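Local structure of putative sporulation-specific glycosylase ydhD (Bacillus subtilis subsp. subtilis str. 168, 3CZ8) at residues 11-17 with 301-307; 69-75 with 113-119; 87-91 with 126-130; 100-104 with 136-141. The protein probably hydrolyses glycosidic bonds in polysaccharides, with a likely role in sporulation, this chain being its glycosyl hydrolase family 18 domain. The protein carries 1 engineered substitution. All blocks are in the same frame, centred on the assembly; numbering follows the deposited sequence. Where two conformers were deposited one is given.

Interaction 1: 11-17 with 301-307; sequences LSFYVLR and QAIGAWQ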
# COMPACT_ATOMS: atom_id res chain seq x y z
N LEU A 11 -4.20 -3.45 5.93
CA LEU A 11 -3.04 -2.83 6.56
C LEU A 11 -2.59 -3.64 7.77
O LEU A 11 -3.41 -4.06 8.59
CB LEU A 11 -3.33 -1.38 6.96
CG LEU A 11 -2.16 -0.54 7.50
CD1 LEU A 11 -1.17 -0.19 6.39
CD2 LEU A 11 -2.67 0.72 8.18
N SER A 12 -1.29 -3.85 7.87
CA SER A 12 -0.72 -4.44 9.07
C SER A 12 0.64 -3.82 9.41
O SER A 12 1.38 -3.39 8.52
CB SER A 12 -0.63 -5.96 8.94
OG SER A 12 0.37 -6.36 8.03
N PHE A 13 0.93 -3.77 10.71
CA PHE A 13 2.19 -3.26 11.24
C PHE A 13 3.09 -4.43 11.64
O PHE A 13 2.69 -5.31 12.40
CB PHE A 13 1.91 -2.36 12.44
CG PHE A 13 3.12 -1.65 12.98
CD1 PHE A 13 3.76 -2.12 14.12
CD2 PHE A 13 3.60 -0.50 12.35
CE1 PHE A 13 4.87 -1.46 14.64
CE2 PHE A 13 4.71 0.18 12.86
CZ PHE A 13 5.35 -0.31 14.01
N TYR A 14 4.32 -4.45 11.12
CA TYR A 14 5.19 -5.59 11.35
C TYR A 14 6.55 -5.21 11.91
O TYR A 14 7.05 -4.12 11.67
CB TYR A 14 5.28 -6.50 10.10
CG TYR A 14 6.28 -6.06 9.05
CD1 TYR A 14 7.49 -6.72 8.90
CD2 TYR A 14 6.00 -5.00 8.18
CE1 TYR A 14 8.40 -6.34 7.93
CE2 TYR A 14 6.92 -4.61 7.20
CZ TYR A 14 8.12 -5.28 7.09
OH TYR A 14 9.04 -4.91 6.14
N VAL A 15 7.13 -6.14 12.66
CA VAL A 15 8.33 -5.87 13.44
C VAL A 15 9.58 -6.41 12.76
O VAL A 15 9.64 -7.59 12.40
CB VAL A 15 8.15 -6.40 14.89
CG1 VAL A 15 9.43 -6.31 15.68
CG2 VAL A 15 7.05 -5.63 15.61
N LEU A 16 10.57 -5.54 12.57
CA LEU A 16 11.86 -5.88 11.97
C LEU A 16 12.93 -5.79 13.04
O LEU A 16 13.45 -4.70 13.31
CB LEU A 16 12.20 -4.90 10.84
CG LEU A 16 11.30 -4.91 9.60
CD1 LEU A 16 11.05 -3.51 9.11
CD2 LEU A 16 11.90 -5.79 8.51
N ARG A 17 13.25 -6.93 13.66
CA ARG A 17 14.14 -6.96 14.82
C ARG A 17 15.54 -6.39 14.55
O ARG A 17 16.09 -6.56 13.46
CB ARG A 17 14.24 -8.39 15.38
CG ARG A 17 15.07 -8.47 16.66
CD ARG A 17 15.26 -9.87 17.17
NE ARG A 17 14.41 -10.11 18.33
CZ ARG A 17 14.60 -11.07 19.23
NH1 ARG A 17 15.62 -11.92 19.09
NH2 ARG A 17 13.77 -11.19 20.25
N GLN A 301 14.81 -2.62 20.64
CA GLN A 301 14.29 -3.92 20.20
C GLN A 301 14.20 -4.10 18.69
O GLN A 301 14.64 -5.12 18.16
CB GLN A 301 12.93 -4.21 20.84
CG GLN A 301 12.23 -5.51 20.38
CD GLN A 301 12.94 -6.79 20.84
OE1 GLN A 301 12.89 -7.80 20.15
NE2 GLN A 301 13.57 -6.75 22.01
N ALA A 302 13.62 -3.11 18.01
CA ALA A 302 13.27 -3.25 16.60
C ALA A 302 12.91 -1.95 15.90
O ALA A 302 12.66 -0.93 16.53
CB ALA A 302 12.10 -4.22 16.46
N ILE A 303 12.92 -2.04 14.57
CA ILE A 303 12.26 -1.09 13.68
C ILE A 303 10.87 -1.69 13.38
O ILE A 303 10.75 -2.91 13.23
CB ILE A 303 13.12 -0.87 12.39
CG1 ILE A 303 14.25 0.15 12.66
CG2 ILE A 303 12.28 -0.49 11.17
CD1 ILE A 303 13.84 1.61 12.61
N GLY A 304 9.84 -0.86 13.36
CA GLY A 304 8.50 -1.30 12.93
C GLY A 304 8.09 -0.63 11.63
O GLY A 304 8.40 0.54 11.41
N ALA A 305 7.40 -1.36 10.76
CA ALA A 305 7.02 -0.84 9.44
C ALA A 305 5.68 -1.37 8.94
O ALA A 305 5.02 -2.16 9.62
CB ALA A 305 8.12 -1.11 8.42
N TRP A 306 5.29 -0.95 7.74
CA TRP A 306 3.94 -1.22 7.23
C TRP A 306 3.92 -2.10 5.99
O TRP A 306 4.80 -2.01 5.13
CB TRP A 306 3.23 0.10 6.92
CG TRP A 306 3.20 1.05 8.07
CD1 TRP A 306 4.12 2.03 8.36
CD2 TRP A 306 2.20 1.12 9.10
NE1 TRP A 306 3.75 2.70 9.50
CE2 TRP A 306 2.58 2.16 9.97
CE3 TRP A 306 1.02 0.40 9.36
CZ2 TRP A 306 1.82 2.51 11.09
CZ3 TRP A 306 0.27 0.75 10.47
CH2 TRP A 306 0.67 1.79 11.33
N GLN A 307 2.90 -2.95 5.90
CA GLN A 307 2.67 -3.75 4.70
C GLN A 307 1.19 -3.76 4.33
O GLN A 307 0.32 -3.67 5.21
CB GLN A 307 3.21 -5.18 4.87
CG GLN A 307 2.91 -5.79 6.22
CD GLN A 307 3.38 -7.23 6.37
OE1 GLN A 307 4.33 -7.67 5.70
NE2 GLN A 307 2.73 -7.98 7.25
O HOH W 1 -1.32 -6.60 5.71
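Phe13 and Trp306 meet edge to face, a T-shaped pair in which Phe13 CD2 lies 3.6 Å above the indole plane and over its centre. The planes stand at 69°. Leu11 comes to the same indole farther along, its CD2 3.7 Å from Trp306 CZ3. Phe13 CZ reaches 3.5 Å from Gly304 CA and fills the place a side chain there would take. Phe13 CG lies opposite the backbone N (chi1 -173°), which turns the ring across the neighbouring strand. Val15 CG1 is pressed against Ala302 CB at 3.5 Å, tighter than usual for two carbons.

These strands close the TIM barrel of family 18: 11-17 belongs to the first strand, which runs antiparallel to both its neighbours, and 301-307 to the last. Paired backbone N-H...O bonds join Ser12 with Gln307, Tyr14 with Ala305 and Leu16 with Ile303. The face bearing Phe13 and Trp306 looks into the barrel, where Phe13 also meets the ring of Phe179. Trp306 lies near Glu120, the predicted proton donor.

On the other face polar groups mix with apolar ones: Leu16 CD1 packs on Ala305 CB and Ile303 CG2, while Gln307 NE2 donates to Ser12 OG at 3.0 Å, within its amide plane, and its OE1 sits over a face of the Tyr14 ring. A water also bonds to Ser12 OG and only weakly to Gln307 O. Tyr14 OH bonds Glu248 of the second subunit. At the Arg17 end the contact is looser: poorly ordered Arg17 gives Gln301 OE1 a weak 3.3 Å bond from NE.

Interaction 2: 69-75 with 113-119; sequences PLATITN and GGVTIDF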
# COMPACT_ATOMS: atom_id res chain seq x y z
N PRO A 69 0.69 -13.31 15.25
CA PRO A 69 -0.40 -12.43 14.84
C PRO A 69 -1.02 -11.67 16.02
O PRO A 69 -1.46 -12.28 17.01
CB PRO A 69 -1.41 -13.38 14.21
CG PRO A 69 -1.17 -14.69 14.85
CD PRO A 69 0.27 -14.72 15.31
N LEU A 70 -1.05 -10.35 15.92
CA LEU A 70 -1.66 -9.51 16.94
C LEU A 70 -2.90 -8.84 16.40
O LEU A 70 -2.94 -8.42 15.25
CB LEU A 70 -0.65 -8.46 17.44
CG LEU A 70 0.74 -8.92 17.92
CD1 LEU A 70 1.65 -7.73 18.20
CD2 LEU A 70 0.65 -9.80 19.15
N ALA A 71 -3.94 -8.75 17.24
CA ALA A 71 -5.16 -8.03 16.90
C ALA A 71 -5.00 -6.56 17.24
O ALA A 71 -4.66 -6.21 18.38
CB ALA A 71 -6.34 -8.61 17.65
N THR A 72 -5.25 -5.67 16.28
CA THR A 72 -5.21 -4.25 16.57
C THR A 72 -6.58 -3.77 17.03
O THR A 72 -7.58 -3.98 16.36
CB THR A 72 -4.71 -3.42 15.38
OG1 THR A 72 -3.47 -3.97 14.92
CG2 THR A 72 -4.48 -1.97 15.77
N ILE A 73 -6.59 -3.13 18.20
CA ILE A 73 -7.80 -2.61 18.80
C ILE A 73 -7.71 -1.08 18.77
O ILE A 73 -6.76 -0.50 19.31
CB ILE A 73 -7.99 -3.13 20.26
CG1 ILE A 73 -7.62 -4.62 20.39
CG2 ILE A 73 -9.41 -2.85 20.77
CD1 ILE A 73 -8.49 -5.60 19.59
N THR A 74 -8.69 -0.44 18.13
CA THR A 74 -8.67 1.02 17.93
C THR A 74 -9.95 1.68 18.40
O THR A 74 -10.95 1.01 18.66
CB THR A 74 -8.49 1.40 16.43
OG1 THR A 74 -9.70 1.12 15.72
CG2 THR A 74 -7.32 0.66 15.78
N ASN A 75 -9.91 3.01 18.48
CA ASN A 75 -11.11 3.83 18.69
C ASN A 75 -11.53 4.56 17.40
O ASN A 75 -11.88 5.74 17.41
CB ASN A 75 -10.91 4.82 19.85
CG ASN A 75 -9.68 5.70 19.69
OD1 ASN A 75 -8.64 5.26 19.19
ND2 ASN A 75 -9.78 6.94 20.14
N GLY A 113 -2.10 -14.20 18.98
CA GLY A 113 -1.06 -14.34 20.00
C GLY A 113 -0.96 -13.16 20.96
O GLY A 113 -0.10 -13.14 21.83
N GLY A 114 -1.85 -12.18 20.80
CA GLY A 114 -1.82 -10.97 21.60
C GLY A 114 -2.52 -9.81 20.93
O GLY A 114 -3.27 -10.00 19.97
N VAL A 115 -2.32 -8.60 21.46
CA VAL A 115 -2.92 -7.40 20.87
C VAL A 115 -1.96 -6.25 20.65
O VAL A 115 -0.83 -6.23 21.16
CB VAL A 115 -4.13 -6.85 21.69
CG1 VAL A 115 -5.30 -7.80 21.65
CG2 VAL A 115 -3.73 -6.53 23.11
N THR A 116 -2.45 -5.29 19.87
CA THR A 116 -1.83 -3.98 19.74
C THR A 116 -2.93 -2.97 20.01
O THR A 116 -3.90 -2.89 19.27
CB THR A 116 -1.21 -3.76 18.34
OG1 THR A 116 -0.21 -4.76 18.13
CG2 THR A 116 -0.57 -2.38 18.24
N ILE A 117 -2.80 -2.25 21.12
CA ILE A 117 -3.74 -1.19 21.41
C ILE A 117 -3.32 0.01 20.58
O ILE A 117 -2.18 0.48 20.68
CB ILE A 117 -3.80 -0.86 22.93
CG1 ILE A 117 -4.39 -2.02 23.74
CG2 ILE A 117 -4.60 0.41 23.17
CD1 ILE A 117 -5.87 -2.36 23.41
N ASP A 118 -4.22 0.47 19.72
CA ASP A 118 -3.99 1.66 18.92
C ASP A 118 -5.10 2.65 19.24
O ASP A 118 -6.00 2.88 18.44
CB ASP A 118 -3.93 1.30 17.43
CG ASP A 118 -3.65 2.50 16.53
OD1 ASP A 118 -3.05 3.49 17.00
OD2 ASP A 118 -4.02 2.45 15.34
N PHE A 119 -5.04 3.21 20.45
CA PHE A 119 -5.98 4.25 20.84
C PHE A 119 -5.32 5.59 20.58
O PHE A 119 -4.29 5.91 21.17
CB PHE A 119 -6.43 4.13 22.31
CG PHE A 119 -7.30 2.93 22.61
CD1 PHE A 119 -7.80 2.11 21.59
CD2 PHE A 119 -7.63 2.63 23.93
CE1 PHE A 119 -8.59 1.01 21.88
CE2 PHE A 119 -8.44 1.53 24.23
CZ PHE A 119 -8.92 0.72 23.20
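Thr116 N and Ile73 N sit at the middle of a parallel strand pairing, giving bonds to Ala71 O (2.8 Å) and Thr116 O. Gly113 N to Pro69 O, Ala71 N to Gly114 O and Asp118 N to Ile73 O (2.7 Å) extend the series along both segments.

Apolar contacts lie on the face of Ala71, Ile73, Val115 and Ile117, which is turned to helices 93-110 and 127-143. Ile117 CD1 reaches Ile73 CB at 3.9 Å. Phe119 holds Ile117 CG2 over the centre of one ring face and brings CE1 to 4.1 Å from Ile73 CG2.

The opposite face, inside the barrel, mixes methyls with polar groups. Leu70 CD1 touches Thr116 OG1 at 3.5 Å, and CD2 covers Gly114, 3.7 Å from its CA. With an alanine at Leu70, a gap would probably open beside Gly114 and the Thr116 hydroxyl would lose its apolar cover. Thr116 OG1 bonds to Thr149 and Ser37.

This strand corresponds to the DxxDxDxE signature of family 18, here with Gly113 and Thr116 in place of its first two aspartates and with Asp118 and Glu120 kept. The backbone bond from Asp118 N, together with the methyls of Thr72 and Thr74 packed beside Asp118 CB, holds the carboxylate on the inner face next to Glu120, the predicted proton donor.

Interaction 3: 87-91 with 126-130; sequences HQVLN and DRDLF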
# COMPACT_ATOMS: atom_id res chain seq x y z
N HIS A 87 -12.99 8.00 25.68
CA HIS A 87 -13.26 8.71 26.94
C HIS A 87 -14.41 8.07 27.74
O HIS A 87 -14.32 7.93 28.95
CB HIS A 87 -13.55 10.19 26.67
CG HIS A 87 -13.77 11.01 27.91
ND1 HIS A 87 -12.74 11.67 28.55
CD2 HIS A 87 -14.89 11.30 28.61
CE1 HIS A 87 -13.22 12.31 29.60
NE2 HIS A 87 -14.52 12.10 29.66
N GLN A 88 -15.47 7.68 27.03
CA GLN A 88 -16.63 7.04 27.64
C GLN A 88 -16.29 5.66 28.20
O GLN A 88 -16.90 5.21 29.18
CB GLN A 88 -17.78 6.93 26.63
CG GLN A 88 -18.51 8.24 26.34
CD GLN A 88 -19.55 8.10 25.24
OE1 GLN A 88 -19.22 7.81 24.09
NE2 GLN A 88 -20.81 8.32 25.59
N VAL A 89 -15.33 4.99 27.57
CA VAL A 89 -14.84 3.69 28.01
C VAL A 89 -13.95 3.84 29.25
O VAL A 89 -14.16 3.16 30.26
CB VAL A 89 -14.09 2.96 26.87
CG1 VAL A 89 -13.36 1.73 27.40
CG2 VAL A 89 -15.05 2.55 25.77
N LEU A 90 -12.97 4.75 29.17
CA LEU A 90 -11.99 4.95 30.24
C LEU A 90 -12.58 5.50 31.55
O LEU A 90 -11.96 5.38 32.60
CB LEU A 90 -10.84 5.84 29.75
CG LEU A 90 -9.88 5.26 28.69
CD1 LEU A 90 -8.79 6.25 28.34
CD2 LEU A 90 -9.27 3.93 29.13
N ASN A 91 -13.77 6.09 31.47
CA ASN A 91 -14.42 6.70 32.64
C ASN A 91 -15.58 5.87 33.21
O ASN A 91 -16.10 6.18 34.28
CB ASN A 91 -14.85 8.13 32.33
CG ASN A 91 -13.67 9.07 32.20
OD1 ASN A 91 -13.30 9.76 33.16
ND2 ASN A 91 -13.06 9.11 31.02
N ASP A 126 -7.50 11.72 30.80
CA ASP A 126 -7.66 10.28 30.87
C ASP A 126 -6.33 9.54 30.89
O ASP A 126 -6.28 8.35 30.55
CB ASP A 126 -8.46 9.80 29.65
CG ASP A 126 -9.90 10.26 29.68
OD1 ASP A 126 -10.36 10.78 30.72
OD2 ASP A 126 -10.58 10.09 28.65
N ARG A 127 -5.27 10.22 31.32
CA ARG A 127 -3.93 9.66 31.22
C ARG A 127 -3.66 8.52 32.22
O ARG A 127 -3.11 7.49 31.83
CB ARG A 127 -2.87 10.77 31.24
CG ARG A 127 -2.36 11.27 32.58
CD ARG A 127 -0.89 10.91 32.75
NE ARG A 127 -0.08 11.34 31.61
CZ ARG A 127 1.23 11.54 31.64
NH1 ARG A 127 1.92 11.36 32.76
NH2 ARG A 127 1.86 11.93 30.54
N ASP A 128 -4.08 8.70 33.47
CA ASP A 128 -3.92 7.68 34.49
C ASP A 128 -4.98 6.58 34.33
O ASP A 128 -4.74 5.43 34.70
CB ASP A 128 -3.95 8.32 35.88
CG ASP A 128 -2.67 9.09 36.19
OD1 ASP A 128 -2.63 9.79 37.22
OD2 ASP A 128 -1.71 9.00 35.40
N LEU A 129 -6.12 6.95 33.76
CA LEU A 129 -7.19 5.99 33.48
C LEU A 129 -6.82 5.05 32.33
O LEU A 129 -7.22 3.88 32.32
CB LEU A 129 -8.50 6.71 33.16
CG LEU A 129 -9.10 7.58 34.27
CD1 LEU A 129 -10.26 8.40 33.72
CD2 LEU A 129 -9.56 6.75 35.47
N PHE A 130 -6.07 5.58 31.37
CA PHE A 130 -5.55 4.80 30.25
C PHE A 130 -4.52 3.79 30.74
O PHE A 130 -4.57 2.63 30.37
CB PHE A 130 -4.98 5.71 29.15
CG PHE A 130 -4.63 4.99 27.87
CD1 PHE A 130 -3.53 5.39 27.12
CD2 PHE A 130 -5.38 3.91 27.42
CE1 PHE A 130 -3.20 4.75 25.93
CE2 PHE A 130 -5.04 3.25 26.24
CZ PHE A 130 -3.96 3.67 25.50
O HOH W 2 -11.47 11.58 33.10
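His87 and Asn91, one helical turn apart, converge on the carboxylate of Asp126. The His87 side chain leaves its helix opposite the backbone N (chi1 -177°), and this swings ND1 to 2.7 Å from Asp126 OD2. The bond is weak, because its N-H points well off the oxygen. Asn91 turns the other way, CG opposite the carbonyl carbon (chi1 -71°), and folds back over its own helix end. Its ND2 thereby hangs 3.4 Å above the centre of the imidazole. Both bonds from this nitrogen stay close to the amide plane, one returning to His87 O at 2.7 Å and the other running almost straight to Asp126 OD1 at 3.2 Å. OD1 receives it from above the carboxylate plane. A water donates to both Asn91 OD1 and Asp126 OD1, closing a small polar ring.

In the TIM barrel the contact sets the C-terminal end of helix 83-90, in the connection after strand 68-77, against the start of helix 127-143, which follows strand 114-118. Asp126 occupies the N-cap position, but its side chain makes no capping bond; the helix start is still likely to favour its negative charge.

Beside the polar group, Leu90 points at the second helix, its CD1 resting 3.8 Å from Asp126 CB and close to Phe130 CB. Leu129 leans over the end of the first helix, its CD1 lying 3.4 Å from Asn91 OD1 and also touching the backbone oxygen of Leu90.

Interaction 4: 100-104 with 136-141; sequences VNNIY and QLRDRL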
# COMPACT_ATOMS: atom_id res chain seq x y z
N VAL A 100 -11.88 -5.18 28.46
CA VAL A 100 -10.82 -6.12 28.85
C VAL A 100 -11.24 -7.58 28.62
O VAL A 100 -10.47 -8.37 28.03
CB VAL A 100 -10.35 -5.87 30.33
CG1 VAL A 100 -9.61 -7.07 30.89
CG2 VAL A 100 -9.45 -4.64 30.40
N ASN A 101 -12.46 -7.92 29.03
CA ASN A 101 -13.00 -9.26 28.82
C ASN A 101 -13.24 -9.59 27.35
O ASN A 101 -12.93 -10.69 26.90
CB ASN A 101 -14.29 -9.48 29.63
CG ASN A 101 -14.03 -9.57 31.13
OD1 ASN A 101 -13.03 -10.13 31.57
ND2 ASN A 101 -14.94 -9.01 31.92
N ASN A 102 -13.78 -8.62 26.60
CA ASN A 102 -14.02 -8.77 25.16
C ASN A 102 -12.75 -8.95 24.34
O ASN A 102 -12.74 -9.74 23.40
CB ASN A 102 -14.81 -7.59 24.61
CG ASN A 102 -16.26 -7.60 25.06
OD1 ASN A 102 -16.82 -8.65 25.40
ND2 ASN A 102 -16.87 -6.42 25.08
N ILE A 103 -11.70 -8.22 24.71
CA ILE A 103 -10.38 -8.34 24.07
C ILE A 103 -9.80 -9.74 24.31
O ILE A 103 -9.24 -10.35 23.39
CB ILE A 103 -9.39 -7.23 24.53
CG1 ILE A 103 -9.73 -5.89 23.88
CG2 ILE A 103 -7.96 -7.59 24.17
CD1 ILE A 103 -9.07 -4.69 24.56
N TYR A 104 -9.95 -10.24 25.54
CA TYR A 104 -9.55 -11.61 25.86
C TYR A 104 -10.36 -12.62 25.04
O TYR A 104 -9.79 -13.56 24.48
CB TYR A 104 -9.68 -11.92 27.36
CG TYR A 104 -9.14 -13.30 27.70
CD1 TYR A 104 -9.99 -14.42 27.73
CD2 TYR A 104 -7.78 -13.50 27.95
CE1 TYR A 104 -9.49 -15.69 28.02
CE2 TYR A 104 -7.28 -14.76 28.24
CZ TYR A 104 -8.14 -15.85 28.27
OH TYR A 104 -7.65 -17.10 28.56
N GLN A 136 -5.06 -3.39 33.72
CA GLN A 136 -6.14 -4.37 33.85
C GLN A 136 -6.10 -5.34 32.67
O GLN A 136 -6.39 -6.53 32.82
CB GLN A 136 -7.49 -3.67 33.95
CG GLN A 136 -8.53 -4.47 34.74
CD GLN A 136 -9.96 -4.07 34.46
OE1 GLN A 136 -10.81 -4.93 34.20
NE2 GLN A 136 -10.26 -2.77 34.52
N LEU A 137 -5.72 -4.82 31.51
CA LEU A 137 -5.56 -5.62 30.31
C LEU A 137 -4.31 -6.51 30.35
O LEU A 137 -4.39 -7.67 29.92
CB LEU A 137 -5.56 -4.73 29.06
CG LEU A 137 -5.58 -5.43 27.69
CD1 LEU A 137 -6.83 -6.30 27.51
CD2 LEU A 137 -5.47 -4.39 26.58
N ARG A 138 -3.19 -6.00 30.81
CA ARG A 138 -2.06 -6.84 31.05
C ARG A 138 -2.33 -8.05 31.94
O ARG A 138 -1.98 -9.13 31.60
CB ARG A 138 -0.88 -6.04 31.54
CG ARG A 138 0.15 -6.81 32.24
CD ARG A 138 1.00 -7.60 31.32
NE ARG A 138 2.22 -6.89 31.08
CZ ARG A 138 3.42 -7.41 31.10
NH1 ARG A 138 4.46 -6.65 30.87
NH2 ARG A 138 3.57 -8.67 31.33
N ASP A 139 -2.99 -7.85 33.07
CA ASP A 139 -3.27 -8.90 34.00
C ASP A 139 -4.05 -10.00 33.36
O ASP A 139 -3.70 -11.14 33.51
CB ASP A 139 -4.05 -8.38 35.19
CG ASP A 139 -3.22 -7.62 36.14
OD1 ASP A 139 -3.79 -6.99 37.03
OD2 ASP A 139 -2.02 -7.62 36.02
N ARG A 140 -5.09 -9.64 32.64
CA ARG A 140 -5.93 -10.58 31.94
C ARG A 140 -5.24 -11.33 30.84
O ARG A 140 -5.40 -12.50 30.69
CB ARG A 140 -7.13 -9.88 31.39
CG ARG A 140 -8.17 -10.78 30.88
CD ARG A 140 -9.22 -10.99 31.91
NE ARG A 140 -10.42 -11.63 31.41
CZ ARG A 140 -10.52 -12.91 31.14
NH1 ARG A 140 -11.65 -13.38 30.69
NH2 ARG A 140 -9.50 -13.71 31.30
N LEU A 141 -4.44 -10.64 30.09
CA LEU A 141 -3.79 -11.22 28.91
C LEU A 141 -2.60 -12.10 29.23
O LEU A 141 -2.43 -13.15 28.61
CB LEU A 141 -3.36 -10.15 27.91
CG LEU A 141 -4.45 -9.46 27.07
CD1 LEU A 141 -3.80 -8.38 26.26
CD2 LEU A 141 -5.19 -10.44 26.17
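Arg140 lays its guanidinium flat on the ring of Tyr104, the two centres 4.0 Å apart and the planes within 21° of parallel. NH2 stands over the middle of the ring, 3.5 Å above its plane, and with CZ over the ring face the stack is also a cation-pi contact. A bend at chi2 (97°) carries the guanidinium across to Tyr104 and Asn101 on the neighbouring helix. At the edge of the same guanidinium, NE donates to Asn101 OD1 at 3.0 Å. That bond is nearly straight and lies in the carbonyl plane, although the amide is turned steeply against the guanidinium. One face on a ring and one edge on an amide together probably fix its rotation, though Arg140 also touches a neighbour in the crystal. Replacing Arg140 by a leucine would probably leave Asn101 OD1 without this donor and Tyr104 without its flat, charged cover.

Helices 93-110 and 127-143 are neighbours in the outer layer of the TIM barrel, and both pack on strand 114-118, which lies between them in sequence. Their segments run in roughly the same direction, with axes 9.8 Å apart at closest approach.

Toward the barrel the contact becomes apolar. The Val100 methyls divide: CG1 meets Arg140 CB at 3.8 Å, and CG2 lies over the backbone and CB of Leu137. Ile103 crosses Leu137 at about a right angle, CG2 to CD1 3.8 Å. Farther in, both residues reach Ile117 on the strand. Leu141 rests more loosely beside Ile103 and Tyr104, its CD2 4.4 Å from Tyr104 CD2.

Overall arrangement
Interactions 1 and 2 belong to the wall of one TIM barrel, their centres 14 Å apart, and interactions 3 and 4 to the helices outside it. Strand 114-118 joins the layers: Ile117 CD1 meets Leu137 CD2 of interaction 4 at 3.8 Å, and Phe119 CD2 meets Phe130 CE2 of interaction 3 at 3.5 Å. Helix 127-143 serves interactions 3 and 4, whose centres are 15 Å apart. Asp118 and Trp306 bring interactions 2 and 1 to the predicted proton donor Glu120, side chains about 3 Å and 7 Å away. Glycerol, probably from crystallisation, is bound within about 3 Å of the side chains of Leu11 and of Asp118, consistent with a pocket there.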